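PDB 3JPZ: lombricine kinase from Urechis caupo, which catalyses the reversible transfer of a phosphoryl group between ATP and the guanidino compound lombricine, as a member of the phosphagen kinase family. Local coordinates for residues K114-R119 / A280-Q285; L274-R279 / A326-K331; Q305-G310 / V320-N325. All coordinates share one frame; numbering follows the deposited sequence.

Contact 1: K114-R119 / A280-Q285; sequences KSCRIR and ASVHVQ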
loop_
_atom_site.group_PDB
_atom_site.type_symbol
_atom_site.label_atom_id
_atom_site.label_comp_id
_atom_site.label_asym_id
_atom_site.label_seq_id
_atom_site.Cartn_x
_atom_site.Cartn_y
_atom_site.Cartn_z
ATOM N N LYS A 114 -31.334 13.857 -16.242
ATOM C CA LYS A 114 -31.899 13.363 -14.994
ATOM C C LYS A 114 -31.256 13.998 -13.769
ATOM O O LYS A 114 -31.877 14.098 -12.719
ATOM C CB LYS A 114 -31.736 11.844 -14.924
ATOM C CG LYS A 114 -32.294 11.117 -16.145
ATOM C CD LYS A 114 -33.747 11.501 -16.373
ATOM C CE LYS A 114 -34.323 10.863 -17.637
ATOM N NZ LYS A 114 -35.726 11.312 -17.873
ATOM N N SER A 115 -30.011 14.423 -13.904
ATOM C CA SER A 115 -29.302 15.065 -12.801
ATOM C C SER A 115 -28.035 15.725 -13.310
ATOM O O SER A 115 -27.606 15.489 -14.433
ATOM C CB SER A 115 -28.948 14.051 -11.714
ATOM O OG SER A 115 -28.089 13.044 -12.215
ATOM N N CYS A 116 -27.461 16.570 -12.463
ATOM C CA CYS A 116 -26.230 17.264 -12.768
ATOM C C CYS A 116 -25.421 17.363 -11.492
ATOM O O CYS A 116 -25.974 17.559 -10.407
ATOM C CB CYS A 116 -26.507 18.685 -13.272
ATOM S SG CYS A 116 -27.919 18.858 -14.373
ATOM N N ARG A 117 -24.110 17.209 -11.618
ATOM C CA ARG A 117 -23.204 17.609 -10.559
ATOM C C ARG A 117 -21.988 18.253 -11.192
ATOM O O ARG A 117 -21.707 18.055 -12.374
ATOM C CB ARG A 117 -22.807 16.442 -9.644
ATOM C CG ARG A 117 -22.616 15.107 -10.327
ATOM C CD ARG A 117 -21.837 14.142 -9.429
ATOM N NE ARG A 117 -20.405 14.228 -9.694
ATOM C CZ ARG A 117 -19.455 13.716 -8.921
ATOM N NH1 ARG A 117 -19.767 13.074 -7.807
ATOM N NH2 ARG A 117 -18.185 13.855 -9.269
ATOM N N ILE A 118 -21.305 19.066 -10.404
ATOM C CA ILE A 118 -20.038 19.649 -10.793
ATOM C C ILE A 118 -19.113 19.461 -9.608
ATOM O O ILE A 118 -19.471 19.807 -8.487
ATOM C CB ILE A 118 -20.175 21.148 -11.085
ATOM C CG1 ILE A 118 -21.220 21.387 -12.167
ATOM C CG2 ILE A 118 -18.827 21.730 -11.496
ATOM C CD1 ILE A 118 -21.536 22.854 -12.373
ATOM N N ARG A 119 -17.927 18.921 -9.849
ATOM C CA ARG A 119 -17.019 18.614 -8.760
ATOM C C ARG A 119 -15.657 19.234 -9.018
ATOM O O ARG A 119 -15.249 19.439 -10.157
ATOM C CB ARG A 119 -16.900 17.101 -8.553
ATOM C CG ARG A 119 -15.867 16.403 -9.424
ATOM C CD ARG A 119 -14.696 15.873 -8.606
ATOM N NE ARG A 119 -13.639 15.329 -9.458
ATOM C CZ ARG A 119 -13.539 14.053 -9.824
ATOM N NH1 ARG A 119 -12.539 13.667 -10.607
ATOM N NH2 ARG A 119 -14.427 13.158 -9.412
ATOM N N ALA A 280 -17.733 18.527 -14.484
ATOM C CA ALA A 280 -19.131 18.866 -14.674
ATOM C C ALA A 280 -19.768 17.726 -15.446
ATOM O O ALA A 280 -19.278 17.317 -16.506
ATOM C CB ALA A 280 -19.257 20.176 -15.443
ATOM N N SER A 281 -20.860 17.206 -14.909
ATOM C CA SER A 281 -21.510 16.050 -15.501
ATOM C C SER A 281 -23.017 16.202 -15.454
ATOM O O SER A 281 -23.554 16.967 -14.648
ATOM C CB SER A 281 -21.100 14.779 -14.757
ATOM O OG SER A 281 -21.438 14.871 -13.386
ATOM N N VAL A 282 -23.692 15.484 -16.342
ATOM C CA VAL A 282 -25.116 15.269 -16.230
ATOM C C VAL A 282 -25.330 13.778 -16.376
ATOM O O VAL A 282 -24.480 13.066 -16.916
ATOM C CB VAL A 282 -25.933 15.931 -17.350
ATOM C CG1 VAL A 282 -25.657 17.402 -17.441
ATOM C CG2 VAL A 282 -25.668 15.219 -18.682
ATOM N N HIS A 283 -26.464 13.299 -15.897
ATOM C CA HIS A 283 -26.954 12.005 -16.321
ATOM C C HIS A 283 -27.963 12.313 -17.395
ATOM O O HIS A 283 -28.886 13.074 -17.159
ATOM C CB HIS A 283 -27.606 11.276 -15.153
ATOM C CG HIS A 283 -26.626 10.598 -14.254
ATOM N ND1 HIS A 283 -27.003 9.673 -13.308
ATOM C CD2 HIS A 283 -25.280 10.691 -14.178
ATOM C CE1 HIS A 283 -25.930 9.232 -12.677
ATOM N NE2 HIS A 283 -24.871 9.832 -13.188
ATOM N N VAL A 284 -27.785 11.757 -18.584
ATOM C CA VAL A 284 -28.692 12.075 -19.678
ATOM C C VAL A 284 -29.115 10.830 -20.445
ATOM O O VAL A 284 -28.291 9.991 -20.816
ATOM C CB VAL A 284 -28.081 13.129 -20.637
ATOM C CG1 VAL A 284 -26.722 12.685 -21.135
ATOM C CG2 VAL A 284 -29.037 13.412 -21.795
ATOM N N GLN A 285 -30.420 10.724 -20.672
ATOM C CA GLN A 285 -30.992 9.581 -21.358
ATOM C C GLN A 285 -30.910 9.747 -22.873
ATOM O O GLN A 285 -31.363 10.749 -23.426
ATOM C CB GLN A 285 -32.444 9.410 -20.924
ATOM C CG GLN A 285 -33.055 8.069 -21.289
ATOM C CD GLN A 285 -34.373 7.842 -20.592
ATOM O OE1 GLN A 285 -34.633 6.757 -20.073
ATOM N NE2 GLN A 285 -35.208 8.870 -20.561
HETATM O O HOH W 1 -19.083 15.463 -12.090
#
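In the antiparallel sheet that forms the nucleotide-binding floor of phosphagen kinases, Arg117 pairs with Ser281 where strands 113-122 and 279-285 run side by side. Ser281 N donates to Arg117 O at 2.8 Å, and Arg117 N returns a longer bond to Ser281 O. Alternate residues point to opposite faces. Ser115, Arg117, Ser281 and His283, all polar, put their side chains on the nucleotide side; Ser115, Arg117 and Ser281 are seen to bind ADP in this protein, although no ADP is bound to this chain. On the apolar side, Ile118 CG1 lies 4.0 Å from Ala280 CB; Ile118 packs on Val236, Phe237 and Phe240 of helix 233-252, and Cys116 on Val233. Farther along, His283 N donates to Ser115 O at 2.9 Å. The hydroxyl of Ser115 stands between its own backbone N and carbonyl carbon (chi1 62°), which leaves OG 3.5 Å from His283 CG, oblique to the ring. The first torsion of Arg117 (37°) brings CG to 3.3 Å from Ser281 OG in the modelled conformer of that serine, and a bend at chi3 turns the guanidinium. A water in the guanidinium plane, also hydrogen-bonded to this Ser281 OG, accepts from Arg117 NE at 3.0 Å.

Contact 2: L274-R279 / A326-K331; sequences LGTGLR and AARLKK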
loop_
_atom_site.group_PDB
_atom_site.type_symbol
_atom_site.label_atom_id
_atom_site.label_comp_id
_atom_site.label_asym_id
_atom_site.label_seq_id
_atom_site.Cartn_x
_atom_site.Cartn_y
_atom_site.Cartn_z
ATOM N N LEU A 274 -5.354 19.214 -12.563
ATOM C CA LEU A 274 -4.906 20.595 -12.422
ATOM C C LEU A 274 -5.828 21.575 -13.137
ATOM O O LEU A 274 -6.743 21.174 -13.859
ATOM C CB LEU A 274 -3.485 20.744 -12.956
ATOM C CG LEU A 274 -2.417 20.267 -11.980
ATOM C CD1 LEU A 274 -1.062 20.252 -12.661
ATOM C CD2 LEU A 274 -2.407 21.158 -10.735
ATOM N N GLY A 275 -5.572 22.859 -12.919
ATOM C CA GLY A 275 -6.298 23.922 -13.591
ATOM C C GLY A 275 -7.621 24.185 -12.903
ATOM O O GLY A 275 -7.696 25.000 -11.989
ATOM N N THR A 276 -8.665 23.497 -13.355
ATOM C CA THR A 276 -9.974 23.553 -12.696
ATOM C C THR A 276 -10.251 22.325 -11.859
ATOM O O THR A 276 -11.123 22.352 -10.986
ATOM C CB THR A 276 -11.124 23.590 -13.691
ATOM O OG1 THR A 276 -11.065 22.431 -14.543
ATOM C CG2 THR A 276 -11.115 24.885 -14.511
ATOM N N GLY A 277 -9.547 21.233 -12.150
ATOM C CA GLY A 277 -9.909 19.948 -11.584
ATOM C C GLY A 277 -11.417 19.791 -11.634
ATOM O O GLY A 277 -12.015 19.141 -10.786
ATOM N N LEU A 278 -12.042 20.385 -12.643
ATOM C CA LEU A 278 -13.497 20.453 -12.683
ATOM C C LEU A 278 -14.121 19.298 -13.450
ATOM O O LEU A 278 -13.817 19.076 -14.622
ATOM C CB LEU A 278 -13.972 21.747 -13.329
ATOM C CG LEU A 278 -15.495 21.889 -13.217
ATOM C CD1 LEU A 278 -15.850 23.051 -12.310
ATOM C CD2 LEU A 278 -16.139 22.061 -14.567
ATOM N N ARG A 279 -15.030 18.593 -12.787
ATOM C CA ARG A 279 -15.808 17.555 -13.436
ATOM C C ARG A 279 -17.267 17.953 -13.383
ATOM O O ARG A 279 -17.931 17.779 -12.364
ATOM C CB ARG A 279 -15.616 16.206 -12.753
ATOM C CG ARG A 279 -16.157 15.058 -13.572
ATOM C CD ARG A 279 -16.179 13.748 -12.808
ATOM N NE ARG A 279 -16.490 12.631 -13.699
ATOM C CZ ARG A 279 -17.718 12.194 -13.965
ATOM N NH1 ARG A 279 -18.771 12.767 -13.404
ATOM N NH2 ARG A 279 -17.895 11.172 -14.790
ATOM N N ALA A 326 -14.218 16.366 -20.656
ATOM C CA ALA A 326 -13.056 15.485 -20.661
ATOM C C ALA A 326 -11.810 16.186 -20.116
ATOM O O ALA A 326 -11.033 15.595 -19.365
ATOM C CB ALA A 326 -12.803 14.964 -22.084
ATOM N N ALA A 327 -11.627 17.441 -20.499
ATOM C CA ALA A 327 -10.435 18.208 -20.137
ATOM C C ALA A 327 -10.562 18.866 -18.765
ATOM O O ALA A 327 -11.625 18.867 -18.167
ATOM C CB ALA A 327 -10.162 19.252 -21.185
ATOM N N ARG A 328 -9.462 19.436 -18.281
ATOM C CA ARG A 328 -9.426 20.036 -16.947
ATOM C C ARG A 328 -8.610 21.309 -16.931
ATOM O O ARG A 328 -8.789 22.150 -16.048
ATOM C CB ARG A 328 -8.815 19.058 -15.950
ATOM C CG ARG A 328 -9.606 17.793 -15.774
ATOM C CD ARG A 328 -10.866 18.027 -14.977
ATOM N NE ARG A 328 -11.507 16.765 -14.654
ATOM C CZ ARG A 328 -12.349 16.125 -15.454
ATOM N NH1 ARG A 328 -12.677 16.637 -16.633
ATOM N NH2 ARG A 328 -12.871 14.973 -15.068
ATOM N N LEU A 329 -7.696 21.414 -17.894
ATOM C CA LEU A 329 -6.875 22.594 -18.114
ATOM C C LEU A 329 -7.356 23.320 -19.357
ATOM O O LEU A 329 -8.056 22.739 -20.183
ATOM C CB LEU A 329 -5.424 22.186 -18.373
ATOM C CG LEU A 329 -4.410 22.057 -17.239
ATOM C CD1 LEU A 329 -3.040 21.811 -17.865
ATOM C CD2 LEU A 329 -4.376 23.292 -16.356
ATOM N N LYS A 330 -6.976 24.591 -19.461
ATOM C CA LYS A 330 -7.025 25.382 -20.701
ATOM C C LYS A 330 -8.334 26.153 -20.866
ATOM O O LYS A 330 -8.394 27.155 -21.579
ATOM C CB LYS A 330 -6.715 24.509 -21.917
ATOM C CG LYS A 330 -5.241 24.136 -22.009
ATOM C CD LYS A 330 -4.886 23.545 -23.362
ATOM C CE LYS A 330 -4.811 22.033 -23.317
ATOM N NZ LYS A 330 -4.610 21.445 -24.674
ATOM N N LYS A 331 -9.376 25.676 -20.201
ATOM C CA LYS A 331 -10.638 26.396 -20.106
ATOM C C LYS A 331 -10.920 26.674 -18.639
ATOM O O LYS A 331 -10.481 25.927 -17.770
ATOM C CB LYS A 331 -11.774 25.564 -20.714
ATOM C CG LYS A 331 -11.551 25.232 -22.179
ATOM C CD LYS A 331 -12.705 24.453 -22.762
ATOM C CE LYS A 331 -12.410 24.044 -24.206
ATOM N NZ LYS A 331 -12.502 25.188 -25.148
#
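With chi1 at 58°, Thr276 holds OG1 between its own backbone N and carbonyl carbon, beside its N-H, and both groups reach Arg328 O; Arg328 in turn bends at chi2 (-74°), which folds its chain back along Leu278. Two donors therefore grip one buried carbonyl: Thr276 N at 3.0 Å from Arg328 O, in a fairly straight bond, and Thr276 OG1 at 2.7 Å from the same oxygen. The hydroxyl oxygen probably also accepts from Leu278 N, whose position is less certain, as in an ST turn, while the methyl CG2 packs 3.5 Å from Lys331 O and the side chain touches Phe336. The ST turn overlaps the end of a type II' beta turn, Leu274 to Gly277. Gly275 takes the positive phi (82°) of that turn's second position, which glycine adopts readily, and its CA lies 3.4 Å from Leu329 CD2. These two loops lead into strand 279-285 and out of strand 320-325. Leu278 O sits over one face of the Arg328 guanidinium, 3.4 Å from CZ, without a hydrogen bond to it. Arg328 NH1 instead turns back to Ala327 O at 2.9 Å, in the guanidinium plane, and also reaches Asn325 O. Arg279 runs alongside, its CG 3.6 Å from Arg328 NH2.

Contact 3: Q305-G310 / V320-N325; sequences QKRGTG and VYDISN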
loop_
_atom_site.group_PDB
_atom_site.type_symbol
_atom_site.label_atom_id
_atom_site.label_comp_id
_atom_site.label_asym_id
_atom_site.label_seq_id
_atom_site.Cartn_x
_atom_site.Cartn_y
_atom_site.Cartn_z
ATOM N N GLN A 305 -16.609 13.010 -21.974
ATOM C CA GLN A 305 -16.417 11.627 -21.582
ATOM C C GLN A 305 -17.738 11.022 -21.132
ATOM O O GLN A 305 -18.650 11.720 -20.675
ATOM C CB GLN A 305 -15.401 11.514 -20.459
ATOM C CG GLN A 305 -13.999 11.863 -20.869
ATOM C CD GLN A 305 -13.010 11.515 -19.792
ATOM O OE1 GLN A 305 -12.933 12.186 -18.764
ATOM N NE2 GLN A 305 -12.250 10.448 -20.014
ATOM N N LYS A 306 -17.813 9.705 -21.249
ATOM C CA LYS A 306 -19.056 8.989 -21.105
ATOM C C LYS A 306 -18.825 7.709 -20.321
ATOM O O LYS A 306 -17.820 7.013 -20.517
ATOM C CB LYS A 306 -19.595 8.654 -22.496
ATOM C CG LYS A 306 -20.636 7.567 -22.524
ATOM C CD LYS A 306 -21.192 7.369 -23.944
ATOM C CE LYS A 306 -20.115 6.949 -24.910
ATOM N NZ LYS A 306 -19.626 5.574 -24.648
ATOM N N ARG A 307 -19.761 7.409 -19.435
ATOM C CA ARG A 307 -19.763 6.161 -18.697
ATOM C C ARG A 307 -21.185 5.902 -18.243
ATOM O O ARG A 307 -22.081 6.714 -18.501
ATOM C CB ARG A 307 -18.785 6.210 -17.516
ATOM C CG ARG A 307 -19.138 7.202 -16.427
ATOM C CD ARG A 307 -18.004 7.330 -15.441
ATOM N NE ARG A 307 -18.369 8.082 -14.247
ATOM C CZ ARG A 307 -17.495 8.533 -13.351
ATOM N NH1 ARG A 307 -16.201 8.312 -13.519
ATOM N NH2 ARG A 307 -17.909 9.210 -12.288
ATOM N N GLY A 308 -21.403 4.764 -17.595
ATOM C CA GLY A 308 -22.713 4.435 -17.081
ATOM C C GLY A 308 -22.999 5.296 -15.870
ATOM O O GLY A 308 -22.168 6.120 -15.467
ATOM N N THR A 309 -24.163 5.092 -15.273
ATOM C CA THR A 309 -24.612 5.950 -14.183
ATOM C C THR A 309 -23.950 5.644 -12.847
ATOM O O THR A 309 -24.026 6.452 -11.921
ATOM C CB THR A 309 -26.124 5.840 -13.984
ATOM O OG1 THR A 309 -26.524 4.473 -14.122
ATOM C CG2 THR A 309 -26.855 6.697 -14.998
ATOM N N GLY A 310 -23.292 4.493 -12.746
ATOM C CA GLY A 310 -22.762 4.033 -11.472
ATOM C C GLY A 310 -21.262 4.169 -11.286
ATOM O O GLY A 310 -20.700 3.626 -10.334
ATOM N N VAL A 320 -29.252 5.854 -19.794
ATOM C CA VAL A 320 -28.801 7.074 -19.138
ATOM C C VAL A 320 -27.282 7.023 -18.967
ATOM O O VAL A 320 -26.745 6.142 -18.295
ATOM C CB VAL A 320 -29.441 7.256 -17.766
ATOM C CG1 VAL A 320 -28.909 8.525 -17.103
ATOM C CG2 VAL A 320 -30.975 7.301 -17.889
ATOM N N TYR A 321 -26.596 7.957 -19.601
ATOM C CA TYR A 321 -25.150 8.022 -19.522
ATOM C C TYR A 321 -24.695 9.191 -18.672
ATOM O O TYR A 321 -25.290 10.263 -18.691
ATOM C CB TYR A 321 -24.557 8.155 -20.908
ATOM C CG TYR A 321 -24.819 6.966 -21.772
ATOM C CD1 TYR A 321 -26.024 6.824 -22.441
ATOM C CD2 TYR A 321 -23.870 5.977 -21.912
ATOM C CE1 TYR A 321 -26.265 5.733 -23.232
ATOM C CE2 TYR A 321 -24.106 4.881 -22.694
ATOM C CZ TYR A 321 -25.299 4.767 -23.357
ATOM O OH TYR A 321 -25.527 3.669 -24.142
ATOM N N ASP A 322 -23.633 8.965 -17.921
ATOM C CA ASP A 322 -22.945 10.046 -17.267
ATOM C C ASP A 322 -22.025 10.692 -18.290
ATOM O O ASP A 322 -21.112 10.059 -18.820
ATOM C CB ASP A 322 -22.138 9.535 -16.088
ATOM C CG ASP A 322 -21.391 10.639 -15.392
ATOM O OD1 ASP A 322 -20.527 11.277 -16.039
ATOM O OD2 ASP A 322 -21.682 10.884 -14.209
ATOM N N ILE A 323 -22.294 11.956 -18.569
ATOM C CA ILE A 323 -21.578 12.703 -19.583
ATOM C C ILE A 323 -20.925 13.875 -18.880
ATOM O O ILE A 323 -21.568 14.597 -18.115
ATOM C CB ILE A 323 -22.530 13.168 -20.674
ATOM C CG1 ILE A 323 -23.093 11.948 -21.408
ATOM C CG2 ILE A 323 -21.835 14.118 -21.646
ATOM C CD1 ILE A 323 -22.187 11.367 -22.454
ATOM N N SER A 324 -19.641 14.061 -19.152
ATOM C CA SER A 324 -18.853 15.065 -18.462
ATOM C C SER A 324 -17.877 15.716 -19.426
ATOM O O SER A 324 -17.666 15.231 -20.539
ATOM C CB SER A 324 -18.085 14.426 -17.305
ATOM O OG SER A 324 -17.295 13.340 -17.760
ATOM N N ASN A 325 -17.293 16.829 -19.005
ATOM C CA ASN A 325 -16.209 17.408 -19.763
ATOM C C ASN A 325 -15.004 16.501 -19.595
ATOM O O ASN A 325 -14.809 15.911 -18.531
ATOM C CB ASN A 325 -15.908 18.832 -19.307
ATOM C CG ASN A 325 -15.652 18.925 -17.828
ATOM O OD1 ASN A 325 -16.512 18.609 -17.020
ATOM N ND2 ASN A 325 -14.469 19.384 -17.464
HETATM O O HOH W 2 -14.600 13.451 -16.985
HETATM O O HOH W 3 -22.484 9.117 -12.151
#
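Arg307 and Asp322, like Gln305 and Ser324, are hydrogen-bonded pairs of an antiparallel ladder in which strand 304-307, outermost of the sheet within this chain, runs beside strand 320-325 with their short axes 153° apart. Asp322 N donates to Arg307 O at 2.8 Å, and Gln305 N donates to Ser324 O at the same length. On the side opposite Arg307, the long methylene chain of Lys306 runs alongside Tyr321 and Ile323: CD lies 3.6 Å from Tyr321 CD2, and CB touches Ile323 CD1. Lysine suits this edge because its carbons can pack while the bent end carries NZ to a salt bridge with Glu296. Beyond the strand, Thr309 crosses Val320 at about a right angle, its CG2 tightly packed 3.5 Å from Val320 CG1. One water donates to Gln305 OE1 and Asn325 O, tying together the polar ends of the two strands, and in the modelled conformer of Ser324 it also accepts from OG. A second water donates to Asp322 OD2 and Thr309 O. Asp322 has CG anti to its backbone N (chi1 179°), which lays its carboxylate alongside Arg307, yet Arg307 NE remains 4.3 Å from Asp322 OD1, and no N-H points at that oxygen. The salt bridges are made elsewhere, Arg307 to Glu312 and Asp322 to Arg279. Arg307, Thr309 and Gly310 are seen to bind ADP in this protein, and a buried carboxylate between two arginines probably offsets part of a positive charge that probably serves the nucleotide's phosphates.

How the contacts relate
Contacts 1 and 3 are two ladders of one sheet, their centres 8 Å apart, separated by the pairing of strand 279-285 with strand 320-325, in which Val282 N probably donates to Ile323 O at 2.9 Å. Contact 2 gathers the loops at one end of these two strands, and contact 3 is nested within the chain between them. Arg279 passes from that end toward the nucleotide site and the carboxylate of contact 3; its backbone O probably accepts from Arg119 N of contact 1, at 2.8 Å. Asn325 of contact 3 probably binds Ala280 N through OD1 and Leu278 O through ND2, touching both other contacts. Arg117, Arg119, Arg279 and Arg307, all ADP-binding, come from three strands.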